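Local coordinates for isochorismatase family protein (Enterococcus faecalis, PDB 2A67) that is of unknown function but probably acts as a hydrolase of the isochorismatase type, at residues N4-L9 with Q102-A107; A45-V50 with P74-I79. All coordinates share one frame; numbering follows the deposited sequence.

Contact 1: N4-L9 with Q102-A107; sequences NRALLL and QTLEIA
R5 and E105 meet on one face of two parallel strands: NH2 of R5 donates to OE1 of E105 at 2.9 Å, a nearly straight salt bridge. The oxygen lies in the guanidinium plane, at its edge, while the nitrogen stands above the carboxylate plane, the two planes being 63° apart. E105 has CG anti to its backbone N (chi1 -177°) and runs on extended, side by side with L7, whose CD1 lies 3.8 Å from the carboxylate carbon CD of E105. OE2 of E105 also meets R36 NE in a salt bridge and T132 OG1 in a hydrogen bond, and OE1 bonds the Y40 hydroxyl, as does R5 NE; this network probably favours the charged form of E105. CG of R5 packs on CG2 of T103 at 3.9 Å. On the other face A6, L8, L104 and I106 make looser apolar contacts. A ladder of backbone bonds, such as E105 N to A6 O (2.8 Å), joins the strands, and at its start N4 O accepts from Q102 N, T103 N and a water. This is the pairing of strands 5-10 and 103-109 at the centre of a parallel, Rossmann-like α/β sheet, the isochorismatase-family fold.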
ATOM      1  N   ASN D   4       1.370  -6.866 -24.024  1.00 32.75           N
ATOM      2  CA  ASN D   4       2.225  -6.366 -22.918  1.00 30.68           C
ATOM      3  C   ASN D   4       1.464  -6.403 -21.608  1.00 28.06           C
ATOM      4  O   ASN D   4       1.489  -5.467 -20.820  1.00 27.76           O
ATOM      5  CB  ASN D   4       2.734  -4.944 -23.250  1.00 32.11           C
ATOM      6  CG  ASN D   4       3.420  -4.865 -24.636  1.00 33.87           C
ATOM      7  OD1 ASN D   4       2.911  -4.242 -25.559  1.00 35.42           O
ATOM      8  ND2 ASN D   4       4.569  -5.493 -24.764  1.00 32.71           N
ATOM      9  N   ARG D   5       0.762  -7.491 -21.397  1.00 26.46           N
ATOM     10  CA  ARG D   5      -0.203  -7.596 -20.285  1.00 26.11           C
ATOM     11  C   ARG D   5      -0.073  -8.965 -19.650  1.00 26.23           C
ATOM     12  O   ARG D   5      -0.021  -9.967 -20.388  1.00 25.20           O
ATOM     13  CB  ARG D   5      -1.661  -7.386 -20.803  1.00 26.06           C
ATOM     14  CG  ARG D   5      -2.729  -7.368 -19.662  1.00 25.60           C
ATOM     15  CD  ARG D   5      -4.072  -6.925 -20.300  1.00 27.01           C
ATOM     16  NE  ARG D   5      -5.237  -7.399 -19.543  1.00 25.89           N
ATOM     17  CZ  ARG D   5      -6.486  -6.973 -19.714  1.00 28.51           C
ATOM     18  NH1 ARG D   5      -6.752  -6.009 -20.611  1.00 28.36           N
ATOM     19  NH2 ARG D   5      -7.461  -7.493 -18.969  1.00 25.90           N
ATOM     20  N   ALA D   6       0.010  -9.011 -18.289  1.00 27.15           N
ATOM     21  CA  ALA D   6       0.091 -10.244 -17.543  1.00 27.05           C
ATOM     22  C   ALA D   6      -1.004 -10.298 -16.505  1.00 27.32           C
ATOM     23  O   ALA D   6      -1.459  -9.262 -16.001  1.00 28.73           O
ATOM     24  CB  ALA D   6       1.469 -10.372 -16.807  1.00 26.84           C
ATOM     25  N   LEU D   7      -1.403 -11.517 -16.194  1.00 26.52           N
ATOM     26  CA  LEU D   7      -2.270 -11.816 -15.089  1.00 26.88           C
ATOM     27  C   LEU D   7      -1.363 -12.215 -13.884  1.00 27.38           C
ATOM     28  O   LEU D   7      -0.571 -13.170 -13.973  1.00 27.46           O
ATOM     29  CB  LEU D   7      -3.141 -12.994 -15.458  1.00 25.92           C
ATOM     30  CG  LEU D   7      -4.296 -13.410 -14.543  1.00 27.53           C
ATOM     31  CD1 LEU D   7      -5.339 -12.260 -14.383  1.00 26.94           C
ATOM     32  CD2 LEU D   7      -4.960 -14.657 -15.109  1.00 27.18           C
ATOM     33  N   LEU D   8      -1.492 -11.471 -12.781  1.00 27.76           N
ATOM     34  CA  LEU D   8      -0.661 -11.663 -11.633  1.00 27.98           C
ATOM     35  C   LEU D   8      -1.528 -12.199 -10.481  1.00 28.80           C
ATOM     36  O   LEU D   8      -2.392 -11.468  -9.957  1.00 27.85           O
ATOM     37  CB  LEU D   8       0.048 -10.348 -11.269  1.00 28.16           C
ATOM     38  CG  LEU D   8       1.052 -10.410 -10.075  1.00 28.85           C
ATOM     39  CD1 LEU D   8       2.236 -11.319 -10.483  1.00 23.86           C
ATOM     40  CD2 LEU D   8       1.518  -8.985  -9.754  1.00 28.36           C
ATOM     41  N   LEU D   9      -1.292 -13.463 -10.090  1.00 27.47           N
ATOM     42  CA  LEU D   9      -2.206 -14.189  -9.203  1.00 28.58           C
ATOM     43  C   LEU D   9      -1.495 -14.482  -7.885  1.00 29.81           C
ATOM     44  O   LEU D   9      -0.596 -15.309  -7.856  1.00 29.95           O
ATOM     45  CB  LEU D   9      -2.691 -15.495  -9.865  1.00 28.44           C
ATOM     46  CG  LEU D   9      -3.434 -15.332 -11.230  1.00 28.90           C
ATOM     47  CD1 LEU D   9      -3.788 -16.670 -11.767  1.00 26.96           C
ATOM     48  CD2 LEU D   9      -4.665 -14.457 -11.063  1.00 25.81           C
ATOM     49  N   GLN D 102       3.789  -4.257 -19.318  1.00 28.94           N
ATOM     50  CA  GLN D 102       3.569  -2.959 -18.746  1.00 30.01           C
ATOM     51  C   GLN D 102       2.247  -2.942 -17.950  1.00 28.86           C
ATOM     52  O   GLN D 102       2.033  -2.075 -17.119  1.00 30.60           O
ATOM     53  CB  GLN D 102       3.607  -1.896 -19.899  1.00 31.46           C
ATOM     54  CG  GLN D 102       2.915  -0.531 -19.640  1.00 37.98           C
ATOM     55  CD  GLN D 102       3.520   0.249 -18.451  1.00 44.44           C
ATOM     56  OE1 GLN D 102       2.829   1.090 -17.815  1.00 44.95           O
ATOM     57  NE2 GLN D 102       4.814  -0.032 -18.141  1.00 44.86           N
ATOM     58  N   THR D 103       1.391  -3.937 -18.161  1.00 27.56           N
ATOM     59  CA  THR D 103       0.024  -3.913 -17.622  1.00 26.65           C
ATOM     60  C   THR D 103      -0.157  -5.156 -16.826  1.00 26.00           C
ATOM     61  O   THR D 103       0.166  -6.238 -17.318  1.00 25.46           O
ATOM     62  CB  THR D 103      -1.068  -3.813 -18.786  1.00 26.67           C
ATOM     63  OG1 THR D 103      -0.871  -2.583 -19.455  1.00 27.62           O
ATOM     64  CG2 THR D 103      -2.423  -3.704 -18.243  1.00 25.78           C
ATOM     65  N   LEU D 104      -0.682  -5.004 -15.602  1.00 24.74           N
ATOM     66  CA  LEU D 104      -0.836  -6.139 -14.699  1.00 25.08           C
ATOM     67  C   LEU D 104      -2.283  -6.191 -14.326  1.00 24.39           C
ATOM     68  O   LEU D 104      -2.817  -5.209 -13.822  1.00 25.09           O
ATOM     69  CB  LEU D 104      -0.046  -5.871 -13.368  1.00 24.29           C
ATOM     70  CG  LEU D 104       1.464  -5.779 -13.554  1.00 26.29           C
ATOM     71  CD1 LEU D 104       2.154  -5.376 -12.226  1.00 25.09           C
ATOM     72  CD2 LEU D 104       1.967  -7.164 -14.101  1.00 26.86           C
ATOM     73  N   GLU D 105      -2.898  -7.344 -14.532  1.00 24.90           N
ATOM     74  CA  GLU D 105      -4.232  -7.634 -13.982  1.00 26.40           C
ATOM     75  C   GLU D 105      -4.038  -8.476 -12.714  1.00 26.19           C
ATOM     76  O   GLU D 105      -3.581  -9.607 -12.779  1.00 27.26           O
ATOM     77  CB  GLU D 105      -5.119  -8.418 -14.977  1.00 26.13           C
ATOM     78  CG  GLU D 105      -6.537  -8.650 -14.435  1.00 26.68           C
ATOM     79  CD  GLU D 105      -7.466  -9.343 -15.447  1.00 29.10           C
ATOM     80  OE1 GLU D 105      -7.201  -9.288 -16.689  1.00 26.99           O
ATOM     81  OE2 GLU D 105      -8.478  -9.900 -14.979  1.00 27.97           O
ATOM     82  N   ILE D 106      -4.457  -7.946 -11.577  1.00 26.91           N
ATOM     83  CA  ILE D 106      -4.097  -8.527 -10.278  1.00 26.41           C
ATOM     84  C   ILE D 106      -5.265  -9.196  -9.564  1.00 26.96           C
ATOM     85  O   ILE D 106      -6.383  -8.677  -9.523  1.00 25.55           O
ATOM     86  CB  ILE D 106      -3.454  -7.420  -9.389  1.00 26.52           C
ATOM     87  CG1 ILE D 106      -2.140  -6.949 -10.044  1.00 26.72           C
ATOM     88  CG2 ILE D 106      -3.131  -7.952  -7.930  1.00 26.40           C
ATOM     89  CD1 ILE D 106      -1.609  -5.583  -9.612  1.00 27.05           C
ATOM     90  N   ALA D 107      -4.994 -10.343  -8.947  1.00 26.32           N
ATOM     91  CA  ALA D 107      -5.978 -11.051  -8.124  1.00 26.40           C
ATOM     92  C   ALA D 107      -5.182 -11.757  -7.008  1.00 26.24           C
ATOM     93  O   ALA D 107      -3.958 -11.936  -7.138  1.00 25.54           O
ATOM     94  CB  ALA D 107      -6.754 -12.085  -8.992  1.00 26.23           C
TER
HETATM   95  O   HOH W   1       0.145  -2.832 -21.717  1.00 41.33           O

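Contact 2: A45-V50 with P74-I79; sequences APIIFV and PTDFFI
The side chains of F49 and F78 lie side by side, pointing the same way, and their rings are 14° from parallel but slid so far apart, with centroids 5.6 Å from each other, that they barely overlap. What touches is CE1 of F78 against CD1 of F49, at 3.7 Å. At the edge of the F49 ring, near its plane, sits the D76 carboxylate, with OD2 3.4 Å from CE1 of F49 and the two planes 46° apart; F77 O also lies near the plane of that ring. The other carboxylate oxygen, OD1 of D76, lies 3.9 Å from CB of I47, the two side chains running alongside each other. D76 owes its position to polar partners beyond the two strands: OD1 forms a salt bridge with R41 of helix 26-42, and OD2 accepts from the backbone N of Q73. On the opposite face of the sheet, CB of P46 reaches the edge of the F77 ring, 3.8 Å from CE2, and CB of F77 packs against CG1 of I48. Farther along, the side chains of I48 and I79 cross obliquely, CG2 of I48 lying 3.6 Å from CG1 of I79, and CG2 of V50 meets CB of I79. L95 of helix 92-98 touches I48, F77 and I79, packing against this face.

The backbones are joined by three bonds, F77 N to I47 O, F49 N to F77 O and I79 N to F49 O, each 2.9 Å long. Just before the ladder, a water accepts from I47 N and donates weakly to T75 O. The pairing sets strand 77-81 against strand 47-52 as the outermost strand on this side of the chain's parallel α/β sheet.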
ATOM      1  N   ALA D  45      -1.016 -14.899 -23.420  1.00 33.86           N
ATOM      2  CA  ALA D  45      -0.559 -13.787 -22.615  1.00 31.51           C
ATOM      3  C   ALA D  45      -0.026 -14.398 -21.287  1.00 30.07           C
ATOM      4  O   ALA D  45      -0.558 -15.405 -20.819  1.00 28.26           O
ATOM      5  CB  ALA D  45      -1.679 -12.789 -22.333  1.00 29.67           C
ATOM      6  N   PRO D  46       1.031 -13.800 -20.737  1.00 29.60           N
ATOM      7  CA  PRO D  46       1.698 -14.398 -19.551  1.00 29.18           C
ATOM      8  C   PRO D  46       0.809 -14.460 -18.288  1.00 28.30           C
ATOM      9  O   PRO D  46       0.105 -13.504 -17.974  1.00 27.23           O
ATOM     10  CB  PRO D  46       2.899 -13.482 -19.317  1.00 30.70           C
ATOM     11  CG  PRO D  46       2.995 -12.530 -20.444  1.00 30.17           C
ATOM     12  CD  PRO D  46       1.676 -12.536 -21.190  1.00 29.93           C
ATOM     13  N   ILE D  47       0.876 -15.577 -17.560  1.00 27.31           N
ATOM     14  CA  ILE D  47       0.148 -15.767 -16.328  1.00 26.20           C
ATOM     15  C   ILE D  47       1.245 -16.075 -15.273  1.00 26.55           C
ATOM     16  O   ILE D  47       2.104 -16.935 -15.498  1.00 27.07           O
ATOM     17  CB  ILE D  47      -0.837 -16.961 -16.352  1.00 25.05           C
ATOM     18  CG1 ILE D  47      -1.881 -16.794 -17.510  1.00 27.95           C
ATOM     19  CG2 ILE D  47      -1.404 -17.184 -14.870  1.00 26.63           C
ATOM     20  CD1 ILE D  47      -2.629 -18.064 -17.862  1.00 26.02           C
ATOM     21  N   ILE D  48       1.241 -15.307 -14.197  1.00 25.63           N
ATOM     22  CA  ILE D  48       2.318 -15.347 -13.174  1.00 26.72           C
ATOM     23  C   ILE D  48       1.682 -15.624 -11.830  1.00 28.18           C
ATOM     24  O   ILE D  48       0.882 -14.816 -11.330  1.00 30.09           O
ATOM     25  CB  ILE D  48       3.083 -14.039 -13.102  1.00 25.62           C
ATOM     26  CG1 ILE D  48       3.619 -13.638 -14.482  1.00 26.61           C
ATOM     27  CG2 ILE D  48       4.280 -14.124 -12.059  1.00 26.23           C
ATOM     28  CD1 ILE D  48       3.952 -12.134 -14.646  1.00 27.04           C
ATOM     29  N   PHE D  49       2.033 -16.766 -11.223  1.00 27.87           N
ATOM     30  CA  PHE D  49       1.559 -17.090  -9.897  1.00 29.00           C
ATOM     31  C   PHE D  49       2.619 -16.668  -8.881  1.00 29.62           C
ATOM     32  O   PHE D  49       3.813 -16.980  -9.047  1.00 31.82           O
ATOM     33  CB  PHE D  49       1.352 -18.598  -9.751  1.00 28.72           C
ATOM     34  CG  PHE D  49       0.181 -19.129 -10.503  1.00 28.75           C
ATOM     35  CD1 PHE D  49       0.345 -19.650 -11.791  1.00 29.91           C
ATOM     36  CD2 PHE D  49      -1.082 -19.120  -9.940  1.00 27.32           C
ATOM     37  CE1 PHE D  49      -0.711 -20.152 -12.474  1.00 32.41           C
ATOM     38  CE2 PHE D  49      -2.167 -19.637 -10.651  1.00 30.03           C
ATOM     39  CZ  PHE D  49      -1.968 -20.145 -11.909  1.00 32.54           C
ATOM     40  N   VAL D  50       2.196 -15.969  -7.839  1.00 29.29           N
ATOM     41  CA  VAL D  50       3.109 -15.623  -6.721  1.00 29.13           C
ATOM     42  C   VAL D  50       2.783 -16.551  -5.539  1.00 29.40           C
ATOM     43  O   VAL D  50       1.623 -16.744  -5.186  1.00 30.93           O
ATOM     44  CB  VAL D  50       3.019 -14.115  -6.337  1.00 29.57           C
ATOM     45  CG1 VAL D  50       3.952 -13.814  -5.152  1.00 29.02           C
ATOM     46  CG2 VAL D  50       3.407 -13.225  -7.606  1.00 28.02           C
ATOM     47  N   PRO D  74       2.857 -25.795 -16.990  1.00 39.64           N
ATOM     48  CA  PRO D  74       4.314 -25.637 -16.783  1.00 39.45           C
ATOM     49  C   PRO D  74       4.870 -24.422 -17.505  1.00 39.64           C
ATOM     50  O   PRO D  74       6.002 -23.978 -17.263  1.00 40.82           O
ATOM     51  CB  PRO D  74       4.907 -26.934 -17.371  1.00 38.85           C
ATOM     52  CG  PRO D  74       3.860 -27.461 -18.272  1.00 38.91           C
ATOM     53  CD  PRO D  74       2.536 -27.043 -17.714  1.00 39.69           C
ATOM     54  N   THR D  75       4.001 -23.892 -18.334  1.00 39.23           N
ATOM     55  CA  THR D  75       4.157 -22.720 -19.182  1.00 39.41           C
ATOM     56  C   THR D  75       4.008 -21.383 -18.446  1.00 37.25           C
ATOM     57  O   THR D  75       4.639 -20.370 -18.807  1.00 36.74           O
ATOM     58  CB  THR D  75       3.077 -22.908 -20.246  1.00 39.36           C
ATOM     59  OG1 THR D  75       3.704 -23.465 -21.386  1.00 43.86           O
ATOM     60  CG2 THR D  75       2.240 -21.630 -20.581  1.00 40.50           C
ATOM     61  N   ASP D  76       3.159 -21.387 -17.426  1.00 35.33           N
ATOM     62  CA  ASP D  76       3.051 -20.267 -16.498  1.00 33.66           C
ATOM     63  C   ASP D  76       4.382 -19.917 -15.814  1.00 32.44           C
ATOM     64  O   ASP D  76       5.359 -20.673 -15.891  1.00 30.64           O
ATOM     65  CB  ASP D  76       1.971 -20.594 -15.481  1.00 33.95           C
ATOM     66  CG  ASP D  76       0.637 -20.947 -16.142  1.00 33.53           C
ATOM     67  OD1 ASP D  76       0.408 -20.550 -17.299  1.00 35.46           O
ATOM     68  OD2 ASP D  76      -0.205 -21.585 -15.502  1.00 35.07           O
ATOM     69  N   PHE D  77       4.416 -18.741 -15.202  1.00 30.76           N
ATOM     70  CA  PHE D  77       5.598 -18.231 -14.508  1.00 29.65           C
ATOM     71  C   PHE D  77       5.273 -18.293 -13.036  1.00 28.13           C
ATOM     72  O   PHE D  77       4.091 -18.259 -12.660  1.00 27.00           O
ATOM     73  CB  PHE D  77       5.921 -16.790 -14.926  1.00 30.16           C
ATOM     74  CG  PHE D  77       6.287 -16.652 -16.405  1.00 31.79           C
ATOM     75  CD1 PHE D  77       7.514 -17.145 -16.888  1.00 35.30           C
ATOM     76  CD2 PHE D  77       5.408 -16.066 -17.301  1.00 33.99           C
ATOM     77  CE1 PHE D  77       7.860 -17.029 -18.273  1.00 36.57           C
ATOM     78  CE2 PHE D  77       5.736 -15.954 -18.692  1.00 33.86           C
ATOM     79  CZ  PHE D  77       6.970 -16.447 -19.169  1.00 32.47           C
ATOM     80  N   PHE D  78       6.310 -18.444 -12.213  1.00 27.82           N
ATOM     81  CA  PHE D  78       6.127 -18.618 -10.773  1.00 26.44           C
ATOM     82  C   PHE D  78       7.156 -17.751 -10.082  1.00 25.96           C
ATOM     83  O   PHE D  78       8.361 -17.783 -10.431  1.00 25.59           O
ATOM     84  CB  PHE D  78       6.310 -20.108 -10.382  1.00 26.36           C
ATOM     85  CG  PHE D  78       5.270 -21.003 -11.007  1.00 26.10           C
ATOM     86  CD1 PHE D  78       4.061 -21.193 -10.389  1.00 26.26           C
ATOM     87  CD2 PHE D  78       5.493 -21.600 -12.258  1.00 29.12           C
ATOM     88  CE1 PHE D  78       3.084 -22.019 -10.978  1.00 28.41           C
ATOM     89  CE2 PHE D  78       4.517 -22.415 -12.865  1.00 28.65           C
ATOM     90  CZ  PHE D  78       3.311 -22.606 -12.220  1.00 24.85           C
ATOM     91  N   ILE D  79       6.676 -16.961  -9.123  1.00 24.81           N
ATOM     92  CA  ILE D  79       7.555 -16.107  -8.349  1.00 25.28           C
ATOM     93  C   ILE D  79       7.512 -16.552  -6.889  1.00 26.29           C
ATOM     94  O   ILE D  79       6.425 -16.697  -6.358  1.00 27.02           O
ATOM     95  CB  ILE D  79       7.074 -14.647  -8.439  1.00 24.65           C
ATOM     96  CG1 ILE D  79       7.127 -14.183  -9.919  1.00 24.22           C
ATOM     97  CG2 ILE D  79       7.921 -13.695  -7.569  1.00 23.72           C
ATOM     98  CD1 ILE D  79       8.531 -13.902 -10.376  1.00 24.71           C
TER
HETATM   99  O   HOH W   2       2.305 -17.933 -19.156  1.00 32.90           O

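How the contacts relate
Contacts 1 and 2 are successive parts of one parallel sheet. Strand 5-10 of contact 1 lies next to strand 47-52 of contact 2, joined by probable hydrogen bonds from I48 N to L7 O and from L9 N to I48 O, with L9 packing on F49. The chain makes contact 2 within the long excursion between the two strands of contact 1. Both are mainly buried, but contact 1 sits at the sheet's centre and buries a charged pair beneath helix 26-42, whereas contact 2 reaches the border strand, where F78 is exposed and aromatic and aliphatic packing dominates. Helix 26-42 serves both: R36 is among its partners for contact 1, R41 for contact 2, and Y40 touches both.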